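Local coordinates for carboxyl esterase NP (Bacillus subtilis, PDB 4CCW), which catalyses the hydrolysis of carboxylic esters to an alcohol and a carboxylate, as a member of the alpha/beta hydrolase superfamily, at residues A[64-69]-A[197-202]; A[9-14]-A[204-209]; A[32-37]-A[45-50]. One frame throughout, in Å; residues are numbered along the deposited sequence.

How the contacts relate
The three contacts run from the ligand pocket to the edge of the sheet. Contact 1 lies deepest, about 12 Å from the centre of the chain; it holds L64 and F65 of the pocket, and the F65 side chain is about 7 Å from that of H273, the probable proton acceptor. Helix 194-205 carries residues 197-202 of contact 1 and ends within contact 2, whose centre lies 14 Å from that of contact 1. Contact 2 ties this end to the start of helix 12-24 at the surface. Contact 3, a hairpin whose centre is 17 Å from that of contact 1, meets it where S67 CB packs against I47 CD1 at 3.8 Å.

Contact 1 (A[64-69]-A[197-202]); sequences LFSSTM and VKQFQA. With VKC ((2-hydroxyethoxy)acetic acid), chain B.
F65 turns the edge of its ring toward the face of F200 in an offset edge-to-face (T-shaped) pair, with planes at 76° and F65 CE1 3.6 Å from F200 CE1. Its own face lies under the ligand, F65 CE1 being 3.8 Å from the carboxylate oxygen OXT of (2-hydroxyethoxy)acetic acid. L64 borders the same ligand through CD1, 3.3 Å from its OE1, while L64 O sits at the rim of the F200 ring. A water donates to both L64 O and F200 O, bridging loop and helix. In this alpha/beta hydrolase fold the loop follows strand 56-60, and helix 194-205 thus backs one wall of the ligand pocket. Further along, Q199 reaches across with its chain extended beyond CG: NE2 donates to S66 OG at 2.8 Å, a bent bond whose acceptor lies 26° out of the amide plane. T68, meeting Q199 tip to tip, donates from OG1 to Q199 OE1 at 2.7 Å. S66 OG in turn donates to F65 O and accepts from T68 N at 3.2 Å, closing an ST turn. Behind this network stands helix 12-24, where Y17 OH and S24 OG also bond to the Q199 amide.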
loop_
_atom_site.group_PDB
_atom_site.type_symbol
_atom_site.label_atom_id
_atom_site.label_comp_id
_atom_site.label_asym_id
_atom_site.label_seq_id
_atom_site.Cartn_x
_atom_site.Cartn_y
_atom_site.Cartn_z
ATOM N N LEU A 64 0.876 3.783 6.848
ATOM C CA LEU A 64 1.495 4.980 7.454
ATOM C C LEU A 64 2.444 5.751 6.528
ATOM O O LEU A 64 2.950 6.816 6.909
ATOM C CB LEU A 64 2.203 4.645 8.776
ATOM C CG LEU A 64 1.453 3.846 9.846
ATOM C CD1 LEU A 64 2.375 3.703 11.045
ATOM C CD2 LEU A 64 0.128 4.492 10.243
ATOM N N PHE A 65 2.650 5.225 5.317
ATOM C CA PHE A 65 3.657 5.741 4.385
ATOM C C PHE A 65 3.103 6.733 3.353
ATOM O O PHE A 65 3.848 7.553 2.832
ATOM C CB PHE A 65 4.350 4.573 3.655
ATOM C CG PHE A 65 5.566 4.023 4.363
ATOM C CD1 PHE A 65 5.721 4.141 5.742
ATOM C CD2 PHE A 65 6.568 3.377 3.632
ATOM C CE1 PHE A 65 6.845 3.626 6.378
ATOM C CE2 PHE A 65 7.696 2.871 4.263
ATOM C CZ PHE A 65 7.830 2.985 5.637
ATOM N N SER A 66 1.801 6.648 3.076
ATOM C CA SER A 66 1.116 7.414 2.006
ATOM C C SER A 66 1.557 7.059 0.581
ATOM O O SER A 66 2.520 6.311 0.364
ATOM C CB SER A 66 1.216 8.945 2.230
ATOM O OG SER A 66 2.429 9.465 1.711
ATOM N N SER A 67 0.871 7.652 -0.397
ATOM C CA SER A 67 1.189 7.463 -1.805
ATOM C C SER A 67 2.545 8.031 -2.221
ATOM O O SER A 67 3.070 7.677 -3.278
ATOM C CB SER A 67 0.099 8.088 -2.665
ATOM O OG SER A 67 -1.081 7.324 -2.576
ATOM N N THR A 68 3.114 8.912 -1.398
ATOM C CA THR A 68 4.397 9.522 -1.730
ATOM C C THR A 68 5.540 8.501 -1.760
ATOM O O THR A 68 6.610 8.813 -2.295
ATOM C CB THR A 68 4.785 10.638 -0.738
ATOM O OG1 THR A 68 4.950 10.063 0.567
ATOM C CG2 THR A 68 3.732 11.736 -0.707
ATOM N N MET A 69 5.312 7.303 -1.199
ATOM C CA MET A 69 6.350 6.261 -1.117
ATOM C C MET A 69 6.773 5.705 -2.472
ATOM O O MET A 69 7.810 5.062 -2.571
ATOM C CB MET A 69 5.932 5.095 -0.210
ATOM C CG MET A 69 4.826 4.211 -0.761
ATOM S SD MET A 69 4.711 2.653 0.150
ATOM C CE MET A 69 5.981 1.649 -0.619
ATOM N N VAL A 197 11.335 10.364 5.125
ATOM C CA VAL A 197 11.362 9.996 6.544
ATOM C C VAL A 197 10.759 11.109 7.394
ATOM O O VAL A 197 10.008 10.820 8.334
ATOM C CB VAL A 197 12.784 9.636 7.054
ATOM C CG1 VAL A 197 12.765 9.363 8.558
ATOM C CG2 VAL A 197 13.333 8.422 6.324
ATOM N N LYS A 198 11.106 12.362 7.082
ATOM C CA LYS A 198 10.526 13.521 7.760
ATOM C C LYS A 198 9.002 13.491 7.721
ATOM O O LYS A 198 8.349 13.810 8.719
ATOM C CB LYS A 198 11.037 14.841 7.165
ATOM C CG LYS A 198 12.355 15.331 7.747
ATOM C CD LYS A 198 12.686 16.718 7.214
ATOM C CE LYS A 198 13.926 17.302 7.878
ATOM N NZ LYS A 198 14.034 18.774 7.670
ATOM N N GLN A 199 8.445 13.108 6.569
ATOM C CA GLN A 199 6.998 12.959 6.418
ATOM C C GLN A 199 6.444 11.826 7.279
ATOM O O GLN A 199 5.392 11.961 7.908
ATOM C CB GLN A 199 6.613 12.756 4.944
ATOM C CG GLN A 199 5.112 12.595 4.717
ATOM C CD GLN A 199 4.759 11.977 3.376
ATOM O OE1 GLN A 199 5.608 11.812 2.507
ATOM N NE2 GLN A 199 3.492 11.647 3.202
ATOM N N PHE A 200 7.146 10.700 7.286
ATOM C CA PHE A 200 6.715 9.547 8.064
ATOM C C PHE A 200 6.681 9.926 9.551
ATOM O O PHE A 200 5.709 9.630 10.249
ATOM C CB PHE A 200 7.628 8.343 7.791
ATOM C CG PHE A 200 7.354 7.158 8.671
ATOM C CD1 PHE A 200 6.160 6.448 8.562
ATOM C CD2 PHE A 200 8.305 6.728 9.595
ATOM C CE1 PHE A 200 5.906 5.353 9.371
ATOM C CE2 PHE A 200 8.058 5.633 10.405
ATOM C CZ PHE A 200 6.857 4.936 10.292
ATOM N N GLN A 201 7.726 10.610 10.011
ATOM C CA GLN A 201 7.795 11.104 11.381
ATOM C C GLN A 201 6.630 12.046 11.698
ATOM O O GLN A 201 6.003 11.927 12.764
ATOM C CB GLN A 201 9.137 11.814 11.627
ATOM C CG GLN A 201 10.358 10.916 11.449
ATOM C CD GLN A 201 11.667 11.595 11.826
ATOM O OE1 GLN A 201 12.177 12.450 11.092
ATOM N NE2 GLN A 201 12.230 11.201 12.961
ATOM N N ALA A 202 6.342 12.973 10.778
ATOM C CA ALA A 202 5.292 13.970 11.008
ATOM C C ALA A 202 3.931 13.286 11.066
ATOM O O ALA A 202 3.062 13.673 11.852
ATOM C CB ALA A 202 5.329 15.078 9.953
HETATM C C VKC B . 4.230 -0.132 8.032
HETATM O O VKC B . 4.019 -1.363 7.992
HETATM C CA VKC B . 3.772 0.644 9.246
HETATM C CD VKC B . 1.135 0.248 11.648
HETATM C CG VKC B . 2.613 0.148 11.269
HETATM O OAD VKC B . 2.704 -0.064 9.869
HETATM O OE1 VKC B . 0.953 1.188 12.720
HETATM O OXT VKC B . 4.802 0.476 7.102
HETATM O O HOH W 1 3.204 8.324 9.479
#

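Contact 2 (A[9-14]-A[204-209]); sequences ELSDNG and VMWQDG
W206 lays the face of its indole against G14, whose CA stands 3.4 Å from the centroid of the five-membered ring and only 10° off the normal, a close CH-pi contact. The glycine brings bare backbone to the ring, which W206 presents with CG anti to its backbone N. L10 approaches the ring obliquely, its side chain crossing that of W206 at about a right angle, with CD2 3.4 Å from W206 CZ2. The indole NE1 donates to a water that also accepts from S11 N, and this water lies at the ring edge, in its plane.

S11 is the N-cap of helix 12-24: its OG accepts from G14 N at 3.2 Å. The contact therefore joins the beginning of that helix to the residues just past helix 194-205, with W206 the first to leave helical backbone angles. The capping oxygen has a second partner: S11 OG donates to D208 OD1 at 2.7 Å, and the two bonds together fix its rotation. It meets the syn side of the carboxylate, 28° out of its plane. S11 OG and D208 CG both lie between their backbone N and carbonyl carbon (chi1 71° at S11), which brings hydroxyl and carboxylate together. A nearby carboxylate would be expected to strengthen the S11 oxygen as an acceptor.

At the other carboxylate oxygen, a water that accepts from N13 N also donates to D208 OD2 in a long bond of 3.3 Å. N13 sends its amide toward the end of helix 194-205, and one water accepts from both N13 ND2 and Q207 N, 2.8 Å from each.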
loop_
_atom_site.group_PDB
_atom_site.type_symbol
_atom_site.label_atom_id
_atom_site.label_comp_id
_atom_site.label_asym_id
_atom_site.label_seq_id
_atom_site.Cartn_x
_atom_site.Cartn_y
_atom_site.Cartn_z
ATOM N N GLU A 9 -10.639 22.116 9.349
ATOM C CA GLU A 9 -10.146 22.046 10.734
ATOM C C GLU A 9 -9.029 21.011 10.940
ATOM O O GLU A 9 -9.254 19.919 11.474
ATOM C CB GLU A 9 -11.276 21.850 11.755
ATOM C CG GLU A 9 -10.907 22.274 13.175
ATOM C CD GLU A 9 -10.352 23.692 13.259
ATOM O OE1 GLU A 9 -9.164 23.899 12.924
ATOM O OE2 GLU A 9 -11.100 24.602 13.677
ATOM N N LEU A 10 -7.828 21.379 10.498
ATOM C CA LEU A 10 -6.615 20.618 10.749
ATOM C C LEU A 10 -5.871 21.190 11.947
ATOM O O LEU A 10 -5.725 22.403 12.063
ATOM C CB LEU A 10 -5.695 20.656 9.519
ATOM C CG LEU A 10 -5.837 19.565 8.452
ATOM C CD1 LEU A 10 -5.131 19.959 7.165
ATOM C CD2 LEU A 10 -5.299 18.244 8.962
ATOM N N SER A 11 -5.381 20.316 12.825
ATOM C CA SER A 11 -4.534 20.753 13.936
ATOM C C SER A 11 -3.187 21.270 13.416
ATOM O O SER A 11 -2.863 21.085 12.239
ATOM C CB SER A 11 -4.332 19.617 14.944
ATOM O OG SER A 11 -3.502 18.588 14.425
ATOM N N ASP A 12 -2.409 21.921 14.284
ATOM C CA ASP A 12 -1.036 22.310 13.935
ATOM C C ASP A 12 -0.189 21.102 13.462
ATOM O O ASP A 12 0.602 21.219 12.520
ATOM C CB ASP A 12 -0.353 23.019 15.107
ATOM C CG ASP A 12 -1.045 24.326 15.499
ATOM O OD1 ASP A 12 -2.013 24.750 14.830
ATOM O OD2 ASP A 12 -0.601 24.943 16.484
ATOM N N ASN A 13 -0.367 19.950 14.102
ATOM C CA ASN A 13 0.335 18.727 13.689
ATOM C C ASN A 13 -0.134 18.210 12.337
ATOM O O ASN A 13 0.645 17.626 11.582
ATOM C CB ASN A 13 0.210 17.636 14.758
ATOM C CG ASN A 13 1.060 17.925 15.983
ATOM O OD1 ASN A 13 1.771 18.930 16.033
ATOM N ND2 ASN A 13 0.990 17.051 16.976
ATOM N N GLY A 14 -1.416 18.415 12.050
ATOM C CA GLY A 14 -1.992 18.072 10.754
ATOM C C GLY A 14 -1.436 18.933 9.635
ATOM O O GLY A 14 -1.076 18.417 8.575
ATOM N N VAL A 204 3.451 10.214 12.251
ATOM C CA VAL A 204 3.404 9.583 13.569
ATOM C C VAL A 204 3.076 10.608 14.664
ATOM O O VAL A 204 2.326 10.308 15.593
ATOM C CB VAL A 204 4.712 8.825 13.881
ATOM C CG1 VAL A 204 4.738 8.345 15.317
ATOM C CG2 VAL A 204 4.865 7.643 12.919
ATOM N N MET A 205 3.614 11.818 14.524
ATOM C CA MET A 205 3.351 12.895 15.485
ATOM C C MET A 205 1.925 13.458 15.370
ATOM O O MET A 205 1.414 14.055 16.327
ATOM C CB MET A 205 4.405 14.004 15.359
ATOM C CG MET A 205 5.814 13.572 15.753
ATOM S SD MET A 205 7.116 14.741 15.286
ATOM C CE MET A 205 8.496 14.148 16.258
ATOM N N TRP A 206 1.285 13.263 14.219
ATOM C CA TRP A 206 -0.092 13.715 14.010
ATOM C C TRP A 206 -1.074 12.700 14.536
ATOM O O TRP A 206 -1.413 11.724 13.857
ATOM C CB TRP A 206 -0.341 14.038 12.532
ATOM C CG TRP A 206 -1.726 14.558 12.221
ATOM C CD1 TRP A 206 -2.561 15.316 13.043
ATOM C CD2 TRP A 206 -2.473 14.399 10.966
ATOM N NE1 TRP A 206 -3.739 15.608 12.406
ATOM C CE2 TRP A 206 -3.750 15.098 11.158
ATOM C CE3 TRP A 206 -2.220 13.781 9.748
ATOM C CZ2 TRP A 206 -4.718 15.147 10.166
ATOM C CZ3 TRP A 206 -3.206 13.837 8.752
ATOM C CH2 TRP A 206 -4.423 14.506 8.957
ATOM N N GLN A 207 -1.541 12.938 15.761
ATOM C CA GLN A 207 -2.333 11.952 16.502
ATOM C C GLN A 207 -3.738 12.426 16.875
ATOM O O GLN A 207 -4.552 11.642 17.373
ATOM C CB GLN A 207 -1.578 11.515 17.763
ATOM C CG GLN A 207 -0.244 10.841 17.477
ATOM C CD GLN A 207 0.557 10.557 18.731
ATOM O OE1 GLN A 207 1.634 11.122 18.937
ATOM N NE2 GLN A 207 0.032 9.677 19.579
ATOM N N ASP A 208 -4.021 13.702 16.630
ATOM C CA ASP A 208 -5.303 14.295 17.015
ATOM C C ASP A 208 -6.276 14.467 15.845
ATOM O O ASP A 208 -7.250 15.223 15.938
ATOM C CB ASP A 208 -5.092 15.617 17.773
ATOM C CG ASP A 208 -4.206 16.611 17.020
ATOM O OD1 ASP A 208 -3.849 16.363 15.850
ATOM O OD2 ASP A 208 -3.867 17.660 17.615
ATOM N N GLY A 209 -6.005 13.758 14.751
ATOM C CA GLY A 209 -6.871 13.781 13.579
ATOM C C GLY A 209 -7.896 12.665 13.630
ATOM O O GLY A 209 -8.361 12.285 14.710
HETATM O O HOH W 2 -6.297 17.301 12.520
HETATM O O HOH W 3 -1.237 15.338 17.147
HETATM O O HOH W 4 -1.501 19.765 16.806
#

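Contact 3 (A[32-37]-A[45-50]); sequences CKSFYI and HVIASG
F35 and V46 run alongside each other in the same direction on one face of a beta hairpin of antiparallel strands; within the mixed alpha/beta hydrolase sheet, strand 32-39 lies at the edge and 42-49 joins it to strand 82-86. They are a hydrogen-bonded pair: F35 N donates to V46 O at 3.0 Å and V46 N to F35 O at 2.9 Å. K33 and A48 form the next hydrogen-bonded pair, toward the start of strand 32-39.

On the face of F35, V46 and A48, the bumps are valine and alanine carbons and the broad surface is the phenyl ring. V46 CB stands over the ring toward its rim, 4.0 Å from the centroid in a CH-pi contact. The small A48 leaves its CB at the ring edge, 3.9 Å from F35 CE1. F35 CG lies between the backbone N and the carbonyl carbon (chi1 64°), and the ring beyond it comes to lie against V46 and A48. The other branch of V46 meets I37, CD1 lying 3.6 Å from V46 CG2. Helix 104-118 packs on this face, L118 touching both F35 and I37.

The other face carries Y36, H45, S34, I47 and C32. Here H45 sets its edge toward the face of Y36, with planes at 68°, while the far end of the imidazole rests near S34, CB lying 3.5 Å from H45 NE2. Y21 of helix 12-24 adds a further ring to H45. Farther along, I47 CG2 fits against C32, touching both CB and SG. At the tyrosine, the touching atom is H45 CD2, seated over the ring near its rim and 3.5 Å from Y36 CZ.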
loop_
_atom_site.group_PDB
_atom_site.type_symbol
_atom_site.label_atom_id
_atom_site.label_comp_id
_atom_site.label_asym_id
_atom_site.label_seq_id
_atom_site.Cartn_x
_atom_site.Cartn_y
_atom_site.Cartn_z
ATOM N N CYS A 32 3.123 15.035 -12.417
ATOM C CA CYS A 32 1.936 14.466 -11.793
ATOM C C CYS A 32 0.922 15.532 -11.394
ATOM O O CYS A 32 1.237 16.729 -11.366
ATOM C CB CYS A 32 2.323 13.626 -10.581
ATOM S SG CYS A 32 2.884 14.619 -9.183
ATOM N N LYS A 33 -0.299 15.092 -11.108
ATOM C CA LYS A 33 -1.314 15.967 -10.540
ATOM C C LYS A 33 -1.938 15.339 -9.304
ATOM O O LYS A 33 -2.233 14.140 -9.279
ATOM C CB LYS A 33 -2.383 16.355 -11.572
ATOM C CG LYS A 33 -3.201 15.212 -12.153
ATOM C CD LYS A 33 -4.336 15.758 -13.002
ATOM C CE LYS A 33 -5.025 14.660 -13.792
ATOM N NZ LYS A 33 -6.092 15.206 -14.678
ATOM N N SER A 34 -2.102 16.162 -8.274
ATOM C CA SER A 34 -2.795 15.775 -7.055
ATOM C C SER A 34 -4.234 16.245 -7.142
ATOM O O SER A 34 -4.498 17.366 -7.574
ATOM C CB SER A 34 -2.130 16.415 -5.842
ATOM O OG SER A 34 -0.856 15.849 -5.613
ATOM N N PHE A 35 -5.161 15.386 -6.742
ATOM C CA PHE A 35 -6.578 15.729 -6.759
ATOM C C PHE A 35 -7.379 14.834 -5.820
ATOM O O PHE A 35 -6.868 13.832 -5.305
ATOM C CB PHE A 35 -7.144 15.691 -8.190
ATOM C CG PHE A 35 -7.129 14.328 -8.827
ATOM C CD1 PHE A 35 -5.977 13.839 -9.439
ATOM C CD2 PHE A 35 -8.275 13.544 -8.840
ATOM C CE1 PHE A 35 -5.965 12.588 -10.039
ATOM C CE2 PHE A 35 -8.271 12.292 -9.435
ATOM C CZ PHE A 35 -7.115 11.814 -10.036
ATOM N N TYR A 36 -8.636 15.211 -5.605
ATOM C CA TYR A 36 -9.514 14.454 -4.727
ATOM C C TYR A 36 -10.668 13.818 -5.496
ATOM O O TYR A 36 -11.196 14.391 -6.459
ATOM C CB TYR A 36 -10.033 15.334 -3.586
ATOM C CG TYR A 36 -8.994 15.653 -2.531
ATOM C CD1 TYR A 36 -8.801 14.807 -1.434
ATOM C CD2 TYR A 36 -8.199 16.800 -2.625
ATOM C CE1 TYR A 36 -7.856 15.098 -0.464
ATOM C CE2 TYR A 36 -7.243 17.094 -1.653
ATOM C CZ TYR A 36 -7.079 16.244 -0.575
ATOM O OH TYR A 36 -6.131 16.513 0.401
ATOM N N ILE A 37 -11.038 12.623 -5.054
ATOM C CA ILE A 37 -12.166 11.881 -5.592
ATOM C C ILE A 37 -13.155 11.648 -4.458
ATOM O O ILE A 37 -12.781 11.160 -3.396
ATOM C CB ILE A 37 -11.705 10.530 -6.179
ATOM C CG1 ILE A 37 -11.148 10.736 -7.587
ATOM C CG2 ILE A 37 -12.844 9.520 -6.216
ATOM C CD1 ILE A 37 -10.266 9.597 -8.039
ATOM N N HIS A 45 -7.519 11.121 -1.794
ATOM C CA HIS A 45 -6.440 11.800 -2.487
ATOM C C HIS A 45 -5.770 10.875 -3.471
ATOM O O HIS A 45 -5.503 9.703 -3.170
ATOM C CB HIS A 45 -5.449 12.364 -1.467
ATOM C CG HIS A 45 -4.427 13.295 -2.061
ATOM N ND1 HIS A 45 -3.184 12.894 -2.385
ATOM C CD2 HIS A 45 -4.504 14.641 -2.395
ATOM C CE1 HIS A 45 -2.501 13.932 -2.909
ATOM N NE2 HIS A 45 -3.308 14.998 -2.910
ATOM N N VAL A 46 -5.534 11.390 -4.674
ATOM C CA VAL A 46 -4.933 10.614 -5.761
ATOM C C VAL A 46 -3.840 11.434 -6.434
ATOM O O VAL A 46 -3.986 12.648 -6.646
ATOM C CB VAL A 46 -5.987 10.196 -6.823
ATOM C CG1 VAL A 46 -5.370 9.313 -7.909
ATOM C CG2 VAL A 46 -7.148 9.459 -6.183
ATOM N N ILE A 47 -2.740 10.760 -6.758
ATOM C CA ILE A 47 -1.675 11.326 -7.583
ATOM C C ILE A 47 -1.634 10.568 -8.920
ATOM O O ILE A 47 -1.413 9.352 -8.946
ATOM C CB ILE A 47 -0.311 11.219 -6.877
ATOM C CG1 ILE A 47 -0.392 11.815 -5.470
ATOM C CG2 ILE A 47 0.764 11.925 -7.688
ATOM C CD1 ILE A 47 0.661 11.299 -4.522
ATOM N N ALA A 48 -1.870 11.277 -10.027
ATOM C CA ALA A 48 -1.855 10.666 -11.359
ATOM C C ALA A 48 -0.598 11.032 -12.132
ATOM O O ALA A 48 -0.167 12.182 -12.118
ATOM C CB ALA A 48 -3.096 11.059 -12.153
ATOM N N SER A 49 -0.026 10.038 -12.804
ATOM C CA SER A 49 1.140 10.211 -13.664
ATOM C C SER A 49 0.961 9.354 -14.915
ATOM O O SER A 49 0.163 8.418 -14.921
ATOM C CB SER A 49 2.402 9.740 -12.933
ATOM O OG SER A 49 2.467 10.244 -11.618
ATOM N N GLY A 50 1.723 9.649 -15.965
ATOM C CA GLY A 50 1.720 8.801 -17.156
ATOM C C GLY A 50 0.733 9.252 -18.216
ATOM O O GLY A 50 -0.117 10.109 -17.948
#